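Long-range contacts in SusD homolog (Bacteroides thetaiotaomicron, PDB 4MRU), which probably binds mucin O-glycans at the cell surface, as a SusD-like outer-membrane lipoprotein with a TPR-like helical fold: residues Y22-L31 and T90-E101; N146-D154 and E468-A479. One frame throughout, in Å; residues are numbered along the deposited sequence.

Contact 1: residues Y22-L31 and T90-E101; sequences YDLGSTIRGL and TYPKYYAVLQHE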
loop_
_atom_site.group_PDB
_atom_site.type_symbol
_atom_site.label_atom_id
_atom_site.label_comp_id
_atom_site.label_asym_id
_atom_site.label_seq_id
_atom_site.Cartn_x
_atom_site.Cartn_y
_atom_site.Cartn_z
ATOM N N TYR A 22 -23.797 -19.919 8.294
ATOM C CA TYR A 22 -23.562 -18.877 7.272
ATOM C C TYR A 22 -24.403 -17.594 7.427
ATOM O O TYR A 22 -25.621 -17.640 7.589
ATOM C CB TYR A 22 -23.812 -19.458 5.877
ATOM C CG TYR A 22 -23.776 -18.427 4.768
ATOM C CD1 TYR A 22 -22.555 -17.907 4.290
ATOM C CD2 TYR A 22 -24.954 -17.947 4.219
ATOM C CE1 TYR A 22 -22.529 -16.956 3.275
ATOM C CE2 TYR A 22 -24.939 -16.992 3.218
ATOM C CZ TYR A 22 -23.727 -16.511 2.743
ATOM O OH TYR A 22 -23.722 -15.583 1.745
ATOM N N ASP A 23 -23.731 -16.454 7.322
ATOM C CA ASP A 23 -24.368 -15.164 7.382
ATOM C C ASP A 23 -23.664 -14.251 6.372
ATOM O O ASP A 23 -22.440 -14.060 6.453
ATOM C CB ASP A 23 -24.260 -14.563 8.785
ATOM C CG ASP A 23 -24.844 -13.183 8.847
ATOM O OD1 ASP A 23 -26.071 -13.081 8.819
ATOM O OD2 ASP A 23 -24.094 -12.190 8.853
ATOM N N LEU A 24 -24.422 -13.680 5.435
ATOM C CA LEU A 24 -23.804 -12.948 4.319
ATOM C C LEU A 24 -23.047 -11.741 4.843
ATOM O O LEU A 24 -21.928 -11.484 4.433
ATOM C CB LEU A 24 -24.854 -12.536 3.314
ATOM C CG LEU A 24 -24.429 -11.641 2.155
ATOM C CD1 LEU A 24 -23.306 -12.226 1.315
ATOM C CD2 LEU A 24 -25.650 -11.406 1.293
ATOM N N GLY A 25 -23.657 -11.033 5.787
ATOM C CA GLY A 25 -23.012 -9.900 6.425
ATOM C C GLY A 25 -21.682 -10.201 7.081
ATOM O O GLY A 25 -20.711 -9.453 6.900
ATOM N N SER A 26 -21.636 -11.266 7.883
ATOM C CA SER A 26 -20.386 -11.651 8.550
ATOM C C SER A 26 -19.324 -12.052 7.512
ATOM O O SER A 26 -18.130 -11.782 7.711
ATOM C CB SER A 26 -20.594 -12.753 9.618
ATOM O OG SER A 26 -21.148 -13.908 9.060
ATOM N N THR A 27 -19.761 -12.630 6.403
ATOM C CA THR A 27 -18.868 -13.093 5.375
ATOM C C THR A 27 -18.256 -11.899 4.622
ATOM O O THR A 27 -17.044 -11.831 4.381
ATOM C CB THR A 27 -19.611 -14.046 4.412
ATOM O OG1 THR A 27 -20.015 -15.221 5.124
ATOM C CG2 THR A 27 -18.718 -14.445 3.289
ATOM N N ILE A 28 -19.097 -10.946 4.260
ATOM C CA ILE A 28 -18.638 -9.719 3.649
ATOM C C ILE A 28 -17.695 -8.952 4.603
ATOM O O ILE A 28 -16.640 -8.498 4.183
ATOM C CB ILE A 28 -19.850 -8.847 3.229
ATOM C CG1 ILE A 28 -20.581 -9.527 2.051
ATOM C CG2 ILE A 28 -19.399 -7.454 2.878
ATOM C CD1 ILE A 28 -21.810 -8.784 1.586
ATOM N N ARG A 29 -18.054 -8.833 5.887
ATOM C CA ARG A 29 -17.140 -8.168 6.846
ATOM C C ARG A 29 -15.802 -8.928 6.981
ATOM O O ARG A 29 -14.768 -8.317 7.168
ATOM C CB ARG A 29 -17.780 -8.009 8.193
ATOM C CG ARG A 29 -18.895 -6.970 8.238
ATOM C CD ARG A 29 -19.611 -6.989 9.603
ATOM N NE ARG A 29 -20.556 -5.892 9.604
ATOM C CZ ARG A 29 -21.851 -5.981 9.324
ATOM N NH1 ARG A 29 -22.459 -7.169 9.190
ATOM N NH2 ARG A 29 -22.553 -4.863 9.235
ATOM N N GLY A 30 -15.859 -10.256 6.916
ATOM C CA GLY A 30 -14.684 -11.078 6.949
ATOM C C GLY A 30 -13.751 -10.737 5.781
ATOM O O GLY A 30 -12.562 -10.568 5.966
ATOM N N LEU A 31 -14.317 -10.661 4.578
ATOM C CA LEU A 31 -13.576 -10.236 3.414
ATOM C C LEU A 31 -13.047 -8.804 3.528
ATOM O O LEU A 31 -11.889 -8.517 3.168
ATOM C CB LEU A 31 -14.465 -10.388 2.163
ATOM C CG LEU A 31 -14.766 -11.810 1.696
ATOM C CD1 LEU A 31 -15.882 -11.792 0.646
ATOM C CD2 LEU A 31 -13.512 -12.492 1.152
ATOM N N THR A 90 -9.311 -16.074 2.723
ATOM C CA THR A 90 -10.150 -15.441 1.718
ATOM C C THR A 90 -11.099 -16.456 1.085
ATOM O O THR A 90 -12.313 -16.207 0.983
ATOM C CB THR A 90 -9.329 -14.723 0.622
ATOM O OG1 THR A 90 -8.618 -13.622 1.205
ATOM C CG2 THR A 90 -10.229 -14.184 -0.443
ATOM N N TYR A 91 -10.571 -17.597 0.658
ATOM C CA TYR A 91 -11.330 -18.417 -0.267
ATOM C C TYR A 91 -12.521 -19.130 0.363
ATOM O O TYR A 91 -13.542 -19.268 -0.302
ATOM C CB TYR A 91 -10.417 -19.414 -0.994
ATOM C CG TYR A 91 -9.793 -18.702 -2.170
ATOM C CD1 TYR A 91 -10.510 -18.512 -3.345
ATOM C CD2 TYR A 91 -8.543 -18.123 -2.062
ATOM C CE1 TYR A 91 -9.977 -17.800 -4.384
ATOM C CE2 TYR A 91 -7.992 -17.397 -3.103
ATOM C CZ TYR A 91 -8.708 -17.239 -4.268
ATOM O OH TYR A 91 -8.162 -16.520 -5.314
ATOM N N PRO A 92 -12.431 -19.559 1.622
ATOM C CA PRO A 92 -13.685 -20.083 2.209
ATOM C C PRO A 92 -14.819 -19.020 2.299
ATOM O O PRO A 92 -16.005 -19.342 2.143
ATOM C CB PRO A 92 -13.244 -20.570 3.609
ATOM C CG PRO A 92 -11.744 -20.729 3.511
ATOM C CD PRO A 92 -11.308 -19.633 2.572
ATOM N N LYS A 93 -14.465 -17.758 2.496
ATOM C CA LYS A 93 -15.507 -16.715 2.572
ATOM C C LYS A 93 -16.051 -16.415 1.178
ATOM O O LYS A 93 -17.274 -16.329 0.984
ATOM C CB LYS A 93 -14.967 -15.464 3.230
ATOM C CG LYS A 93 -14.511 -15.645 4.673
ATOM C CD LYS A 93 -13.834 -14.353 5.133
ATOM C CE LYS A 93 -13.347 -14.423 6.582
ATOM N NZ LYS A 93 -12.484 -15.605 6.782
ATOM N N TYR A 94 -15.144 -16.293 0.212
ATOM C CA TYR A 94 -15.509 -16.056 -1.188
ATOM C C TYR A 94 -16.430 -17.153 -1.695
ATOM O O TYR A 94 -17.497 -16.872 -2.254
ATOM C CB TYR A 94 -14.263 -15.961 -2.088
ATOM C CG TYR A 94 -14.605 -15.634 -3.546
ATOM C CD1 TYR A 94 -15.076 -14.378 -3.883
ATOM C CD2 TYR A 94 -14.476 -16.575 -4.556
ATOM C CE1 TYR A 94 -15.408 -14.057 -5.189
ATOM C CE2 TYR A 94 -14.806 -16.258 -5.890
ATOM C CZ TYR A 94 -15.297 -14.993 -6.180
ATOM O OH TYR A 94 -15.672 -14.597 -7.438
ATOM N N TYR A 95 -16.059 -18.409 -1.461
ATOM C CA TYR A 95 -16.874 -19.517 -1.950
ATOM C C TYR A 95 -18.185 -19.687 -1.190
ATOM O O TYR A 95 -19.153 -20.190 -1.764
ATOM C CB TYR A 95 -16.051 -20.825 -1.967
ATOM C CG TYR A 95 -15.050 -20.882 -3.162
ATOM C CD1 TYR A 95 -15.473 -20.599 -4.469
ATOM C CD2 TYR A 95 -13.701 -21.264 -2.989
ATOM C CE1 TYR A 95 -14.591 -20.648 -5.549
ATOM C CE2 TYR A 95 -12.818 -21.323 -4.071
ATOM C CZ TYR A 95 -13.269 -21.007 -5.344
ATOM O OH TYR A 95 -12.433 -21.062 -6.425
ATOM N N ALA A 96 -18.262 -19.238 0.067
ATOM C CA ALA A 96 -19.524 -19.251 0.804
ATOM C C ALA A 96 -20.538 -18.339 0.120
ATOM O O ALA A 96 -21.715 -18.700 -0.056
ATOM C CB ALA A 96 -19.328 -18.843 2.267
ATOM N N VAL A 97 -20.088 -17.170 -0.307
ATOM C CA VAL A 97 -20.981 -16.274 -1.013
ATOM C C VAL A 97 -21.484 -16.909 -2.276
ATOM O O VAL A 97 -22.713 -16.862 -2.562
ATOM C CB VAL A 97 -20.303 -14.929 -1.377
ATOM C CG1 VAL A 97 -21.262 -14.036 -2.143
ATOM C CG2 VAL A 97 -19.810 -14.220 -0.130
ATOM N N LEU A 98 -20.559 -17.507 -3.038
ATOM C CA LEU A 98 -20.914 -18.126 -4.317
ATOM C C LEU A 98 -21.824 -19.334 -4.153
ATOM O O LEU A 98 -22.697 -19.546 -4.958
ATOM C CB LEU A 98 -19.669 -18.547 -5.075
ATOM C CG LEU A 98 -19.112 -17.532 -6.084
ATOM C CD1 LEU A 98 -18.882 -16.119 -5.537
ATOM C CD2 LEU A 98 -17.824 -18.142 -6.620
ATOM N N GLN A 99 -21.705 -20.073 -3.078
ATOM C CA GLN A 99 -22.555 -21.230 -2.947
ATOM C C GLN A 99 -23.929 -20.875 -2.321
ATOM O O GLN A 99 -24.917 -21.592 -2.545
ATOM C CB GLN A 99 -21.766 -22.359 -2.250
ATOM C CG GLN A 99 -21.907 -22.501 -0.762
ATOM C CD GLN A 99 -20.866 -23.447 -0.180
ATOM O OE1 GLN A 99 -19.717 -23.539 -0.666
ATOM N NE2 GLN A 99 -21.261 -24.159 0.868
ATOM N N HIS A 100 -24.061 -19.722 -1.662
ATOM C CA HIS A 100 -25.349 -19.364 -1.034
ATOM C C HIS A 100 -26.164 -18.296 -1.746
ATOM O O HIS A 100 -27.364 -18.223 -1.530
ATOM C CB HIS A 100 -25.127 -18.855 0.377
ATOM C CG HIS A 100 -24.728 -19.908 1.332
ATOM N ND1 HIS A 100 -23.419 -20.309 1.484
ATOM C CD2 HIS A 100 -25.461 -20.658 2.189
ATOM C CE1 HIS A 100 -23.362 -21.265 2.394
ATOM N NE2 HIS A 100 -24.585 -21.494 2.835
ATOM N N GLU A 101 -25.524 -17.448 -2.548
ATOM C CA GLU A 101 -26.203 -16.280 -3.147
ATOM C C GLU A 101 -26.245 -16.382 -4.662
ATOM O O GLU A 101 -25.240 -16.729 -5.289
ATOM C CB GLU A 101 -25.487 -14.979 -2.779
ATOM C CG GLU A 101 -25.118 -14.805 -1.310
ATOM C CD GLU A 101 -26.323 -14.769 -0.381
ATOM O OE1 GLU A 101 -27.413 -14.397 -0.852
ATOM O OE2 GLU A 101 -26.161 -15.103 0.814
#

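Contact 2: residues N146-D154 and E468-A479; sequences NAAYDSQKD and EYTQNSFHLNNA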
loop_
_atom_site.group_PDB
_atom_site.type_symbol
_atom_site.label_atom_id
_atom_site.label_comp_id
_atom_site.label_asym_id
_atom_site.label_seq_id
_atom_site.Cartn_x
_atom_site.Cartn_y
_atom_site.Cartn_z
ATOM N N ASN A 146 -1.377 -27.663 -2.267
ATOM C CA ASN A 146 -2.443 -26.741 -2.648
ATOM C C ASN A 146 -2.581 -26.444 -4.198
ATOM O O ASN A 146 -2.723 -27.383 -4.950
ATOM C CB ASN A 146 -2.287 -25.478 -1.830
ATOM C CG ASN A 146 -3.603 -24.888 -1.463
ATOM O OD1 ASN A 146 -4.613 -25.221 -2.073
ATOM N ND2 ASN A 146 -3.616 -24.019 -0.448
ATOM N N ALA A 147 -2.542 -25.189 -4.679
ATOM C CA ALA A 147 -2.956 -24.874 -6.071
ATOM C C ALA A 147 -1.859 -24.300 -6.993
ATOM O O ALA A 147 -0.826 -23.824 -6.540
ATOM C CB ALA A 147 -4.132 -23.898 -6.036
ATOM N N ALA A 148 -2.124 -24.345 -8.294
ATOM C CA ALA A 148 -1.235 -23.824 -9.306
ATOM C C ALA A 148 -1.236 -22.326 -9.265
ATOM O O ALA A 148 -2.276 -21.704 -8.977
ATOM C CB ALA A 148 -1.665 -24.300 -10.703
ATOM N N TYR A 149 -0.099 -21.744 -9.632
ATOM C CA TYR A 149 0.053 -20.288 -9.623
ATOM C C TYR A 149 -0.177 -19.666 -10.990
ATOM O O TYR A 149 0.178 -20.244 -11.978
ATOM C CB TYR A 149 1.471 -19.906 -9.219
ATOM C CG TYR A 149 1.909 -20.155 -7.805
ATOM C CD1 TYR A 149 1.759 -21.378 -7.197
ATOM C CD2 TYR A 149 2.587 -19.149 -7.089
ATOM C CE1 TYR A 149 2.191 -21.595 -5.915
ATOM C CE2 TYR A 149 3.054 -19.376 -5.832
ATOM C CZ TYR A 149 2.840 -20.598 -5.239
ATOM O OH TYR A 149 3.312 -20.865 -3.972
ATOM N N ASP A 150 -0.798 -18.492 -11.041
ATOM C CA ASP A 150 -0.864 -17.709 -12.266
ATOM C C ASP A 150 0.316 -16.744 -12.337
ATOM O O ASP A 150 0.753 -16.207 -11.325
ATOM C CB ASP A 150 -2.109 -16.858 -12.345
ATOM C CG ASP A 150 -3.433 -17.662 -12.376
ATOM O OD1 ASP A 150 -3.437 -18.882 -12.594
ATOM O OD2 ASP A 150 -4.484 -16.996 -12.156
ATOM N N SER A 151 0.745 -16.438 -13.553
ATOM C CA SER A 151 1.680 -15.343 -13.743
ATOM C C SER A 151 1.076 -14.029 -13.244
ATOM O O SER A 151 -0.137 -13.845 -13.256
ATOM C CB SER A 151 2.105 -15.235 -15.202
ATOM O OG SER A 151 1.098 -14.693 -16.030
ATOM N N GLN A 152 1.932 -13.096 -12.800
ATOM C CA GLN A 152 1.395 -11.812 -12.365
ATOM C C GLN A 152 0.626 -11.150 -13.508
ATOM O O GLN A 152 -0.445 -10.559 -13.284
ATOM C CB GLN A 152 2.475 -10.879 -11.871
ATOM C CG GLN A 152 1.963 -9.544 -11.391
ATOM C CD GLN A 152 3.056 -8.661 -10.798
ATOM O OE1 GLN A 152 3.868 -8.100 -11.522
ATOM N NE2 GLN A 152 3.071 -8.527 -9.469
ATOM N N LYS A 153 1.123 -11.276 -14.730
ATOM C CA LYS A 153 0.399 -10.688 -15.873
ATOM C C LYS A 153 -1.008 -11.273 -15.972
ATOM O O LYS A 153 -1.990 -10.538 -16.192
ATOM C CB LYS A 153 1.157 -10.902 -17.185
ATOM C CG LYS A 153 0.434 -10.302 -18.377
ATOM C CD LYS A 153 0.976 -10.703 -19.716
ATOM C CE LYS A 153 1.984 -9.738 -20.322
ATOM N NZ LYS A 153 1.912 -9.815 -21.815
ATOM N N ASP A 154 -1.105 -12.581 -15.854
ATOM C CA ASP A 154 -2.411 -13.254 -15.937
ATOM C C ASP A 154 -3.287 -12.933 -14.742
ATOM O O ASP A 154 -4.527 -12.840 -14.881
ATOM C CB ASP A 154 -2.253 -14.767 -16.083
ATOM C CG ASP A 154 -1.779 -15.174 -17.493
ATOM O OD1 ASP A 154 -1.850 -14.384 -18.449
ATOM O OD2 ASP A 154 -1.366 -16.311 -17.628
ATOM N N GLU A 468 4.886 -23.590 1.130
ATOM C CA GLU A 468 4.755 -23.842 -0.286
ATOM C C GLU A 468 5.818 -24.804 -0.767
ATOM O O GLU A 468 5.531 -25.711 -1.590
ATOM C CB GLU A 468 4.800 -22.536 -1.050
ATOM C CG GLU A 468 3.512 -21.736 -0.860
ATOM C CD GLU A 468 2.277 -22.425 -1.404
ATOM O OE1 GLU A 468 2.159 -22.588 -2.661
ATOM O OE2 GLU A 468 1.408 -22.797 -0.579
ATOM N N TYR A 469 7.014 -24.687 -0.201
ATOM C CA TYR A 469 8.109 -25.579 -0.589
ATOM C C TYR A 469 7.809 -26.999 -0.123
ATOM O O TYR A 469 8.090 -27.962 -0.822
ATOM C CB TYR A 469 9.463 -25.104 -0.023
ATOM C CG TYR A 469 10.101 -23.961 -0.783
ATOM C CD1 TYR A 469 9.708 -22.637 -0.549
ATOM C CD2 TYR A 469 11.087 -24.179 -1.708
ATOM C CE1 TYR A 469 10.281 -21.586 -1.246
ATOM C CE2 TYR A 469 11.688 -23.119 -2.401
ATOM C CZ TYR A 469 11.256 -21.831 -2.186
ATOM O OH TYR A 469 11.828 -20.750 -2.850
ATOM N N THR A 470 7.242 -27.138 1.067
ATOM C CA THR A 470 7.105 -28.481 1.663
ATOM C C THR A 470 5.830 -29.170 1.186
ATOM O O THR A 470 5.847 -30.361 0.973
ATOM C CB THR A 470 7.136 -28.462 3.218
ATOM O OG1 THR A 470 6.066 -27.675 3.714
ATOM C CG2 THR A 470 8.432 -27.882 3.724
ATOM N N GLN A 471 4.752 -28.418 1.032
ATOM C CA GLN A 471 3.427 -28.963 0.792
ATOM C C GLN A 471 2.942 -28.770 -0.609
ATOM O O GLN A 471 1.963 -29.395 -0.979
ATOM C CB GLN A 471 2.346 -28.266 1.631
ATOM C CG GLN A 471 2.650 -27.913 3.075
ATOM C CD GLN A 471 2.512 -29.057 4.018
ATOM O OE1 GLN A 471 1.455 -29.260 4.609
ATOM N NE2 GLN A 471 3.579 -29.816 4.165
ATOM N N ASN A 472 3.516 -27.823 -1.352
ATOM C CA ASN A 472 2.998 -27.481 -2.689
ATOM C C ASN A 472 4.114 -27.385 -3.736
ATOM O O ASN A 472 4.105 -26.506 -4.584
ATOM C CB ASN A 472 2.185 -26.180 -2.592
ATOM C CG ASN A 472 1.272 -25.953 -3.782
ATOM O OD1 ASN A 472 0.813 -26.906 -4.418
ATOM N ND2 ASN A 472 0.933 -24.686 -4.037
ATOM N N SER A 473 5.052 -28.329 -3.672
ATOM C CA SER A 473 6.348 -28.200 -4.332
ATOM C C SER A 473 6.280 -28.302 -5.875
ATOM O O SER A 473 7.015 -27.587 -6.575
ATOM C CB SER A 473 7.336 -29.254 -3.815
ATOM O OG SER A 473 6.873 -30.547 -4.106
ATOM N N PHE A 474 5.389 -29.118 -6.420
ATOM C CA PHE A 474 5.176 -29.122 -7.890
ATOM C C PHE A 474 4.728 -27.724 -8.420
ATOM O O PHE A 474 5.354 -27.125 -9.325
ATOM C CB PHE A 474 4.184 -30.224 -8.253
ATOM C CG PHE A 474 3.912 -30.351 -9.727
ATOM C CD1 PHE A 474 2.933 -29.568 -10.316
ATOM C CD2 PHE A 474 4.608 -31.270 -10.521
ATOM C CE1 PHE A 474 2.660 -29.661 -11.669
ATOM C CE2 PHE A 474 4.322 -31.386 -11.870
ATOM C CZ PHE A 474 3.343 -30.570 -12.445
ATOM N N HIS A 475 3.640 -27.222 -7.860
ATOM C CA HIS A 475 3.127 -25.907 -8.232
ATOM C C HIS A 475 4.134 -24.780 -7.894
ATOM O O HIS A 475 4.356 -23.862 -8.702
ATOM C CB HIS A 475 1.803 -25.660 -7.557
ATOM C CG HIS A 475 0.703 -26.555 -8.038
ATOM N ND1 HIS A 475 0.453 -26.772 -9.376
ATOM C CD2 HIS A 475 -0.248 -27.247 -7.361
ATOM C CE1 HIS A 475 -0.604 -27.559 -9.501
ATOM N NE2 HIS A 475 -1.048 -27.860 -8.297
ATOM N N LEU A 476 4.749 -24.858 -6.735
ATOM C CA LEU A 476 5.711 -23.829 -6.373
ATOM C C LEU A 476 6.899 -23.796 -7.372
ATOM O O LEU A 476 7.301 -22.727 -7.831
ATOM C CB LEU A 476 6.195 -24.029 -4.948
ATOM C CG LEU A 476 7.352 -23.088 -4.627
ATOM C CD1 LEU A 476 6.815 -21.661 -4.504
ATOM C CD2 LEU A 476 8.073 -23.526 -3.383
ATOM N N ASN A 477 7.421 -24.966 -7.729
ATOM C CA ASN A 477 8.518 -25.038 -8.680
ATOM C C ASN A 477 8.193 -24.356 -10.034
ATOM O O ASN A 477 9.019 -23.606 -10.586
ATOM C CB ASN A 477 8.945 -26.496 -8.903
ATOM C CG ASN A 477 10.077 -26.598 -9.879
ATOM O OD1 ASN A 477 11.192 -26.203 -9.573
ATOM N ND2 ASN A 477 9.774 -27.057 -11.098
ATOM N N ASN A 478 7.001 -24.636 -10.564
ATOM C CA ASN A 478 6.516 -23.961 -11.771
ATOM C C ASN A 478 6.351 -22.461 -11.541
ATOM O O ASN A 478 6.701 -21.665 -12.400
ATOM C CB ASN A 478 5.189 -24.593 -12.274
ATOM C CG ASN A 478 5.405 -25.989 -12.829
ATOM O OD1 ASN A 478 6.474 -26.287 -13.376
ATOM N ND2 ASN A 478 4.401 -26.868 -12.690
ATOM N N ALA A 479 5.847 -22.073 -10.364
ATOM C CA ALA A 479 5.703 -20.654 -10.042
ATOM C C ALA A 479 7.045 -19.913 -10.127
ATOM O O ALA A 479 7.127 -18.792 -10.640
ATOM C CB ALA A 479 5.115 -20.472 -8.672
HETATM O O HOH W 1 2.111 -23.195 -10.375
#

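Contact 1: residues Y22-L31 and T90-E101
The rings of Tyr22 and His100 lie face to face, with centroids 3.7 Å apart and planes only 10° from parallel. The two side chains run past each other in opposite directions. As a result, CB of Tyr22 also sits over the imidazole face, a CH-pi contact. The CG of Tyr22 is anti to the backbone N (chi1 172°), which swings the phenol across to the C-terminal end of helix 81-100. His100 is held at its edge: its ND1 donates to Ala96 O at 2.8 Å, almost in the plane of the imidazole, and this fixes the rotation of the ring.

Polar contact across the pair rests on one bond. Tyr22 OH donates to Glu101 OE2 at 2.7 Å and uses the anti lone pair of the carboxylate. Glu101 OE2 lies at the edge of the phenol ring, in its plane. An alanine here in place of Tyr22 would remove the ring and the hydroxyl, and is likely to leave His100 without its stacking partner and Glu101 OE2 without this donor.

The rest is van der Waals packing, part of it against backbone. Thr27 turns its methyl inward, and CG2 meets Val97 CG2 at 3.6 Å. Leu31 CD2 rests 3.9 Å from Lys93 CB. The Lys93 chain then lies close along Gly30, its CE 3.6 Å from Gly30 CA. NZ of Lys93 bonds to Glu89 O.

Asp23 caps the first helix by accepting from Ser26 N. The axes of 24-31 and 90-100 approach to 9.4 Å and run roughly antiparallel, at 144°. Helix 104-125 packs against both, with Ile117 touching Leu31 and Thr90, and Ala110 touching Val97.

Contact 2: residues N146-D154 and E468-A479
Glu468 reaches Tyr149 from its helix, and Tyr149 OH donates to Glu468 OE1 at 2.5 Å, shorter than usual, so the exact length is doubtful. The oxygen lies at the edge of the phenol ring, near its plane. The same OE1 accepts from Asn472 ND2 at 2.8 Å, in a nearly straight bond (174°).

Asn472 holds the N-cap position of helix 473-486, at the break after helix 466-471, but its side chain makes no capping bond. Its CG is anti to the backbone N (chi1 -163°), which sends the amide toward the 146-149 loop. ND2 gives a second bond to Ala147 O at 3.2 Å, and OD1 takes a weak one from Asn146 N.

One turn on, His475 lays a ring face against the backbone of Ala147 and Ala148. Ala148 N is over the ring centre, 3.5 Å above its plane. A water bridges the backbones here, accepting from Tyr149 N and donating to His475 O.

Leu476 CD1 comes within 3.6 Å of Tyr149 OH. Ala479 CB then packs over a face of the Tyr149 ring, a CH-pi contact 3.5 Å from the centroid. Tyr464 meets the same ring edge-to-face.

The straight Asn472 ND2 bond probably helps to stabilise the negative charge of Glu468, with the tyrosine hydroxyl as a further donor. Both ND2 bonds lie near the amide plane and together fix its orientation.

Overall arrangement
Contacts 1 and 2 share no element and do not touch; their centres are about 25 Å apart and their nearest atoms about 8 Å. Each lies about 24 Å from the chain centre and is only partly buried. Contact 1 pairs the first helix of the model with helix 81-100, through apolar atoms along the helices, with the stack and the tyrosine-glutamate bond at one end. Contact 2 holds an extended segment against two C-terminal helices across a long sequence gap. There, the Asn472 amide and a water bind the loop backbone, while a carboxylate takes the tyrosine hydroxyl. A tyrosine-to-glutamate bond occurs in both. Neither lies at the annotated magnesium site.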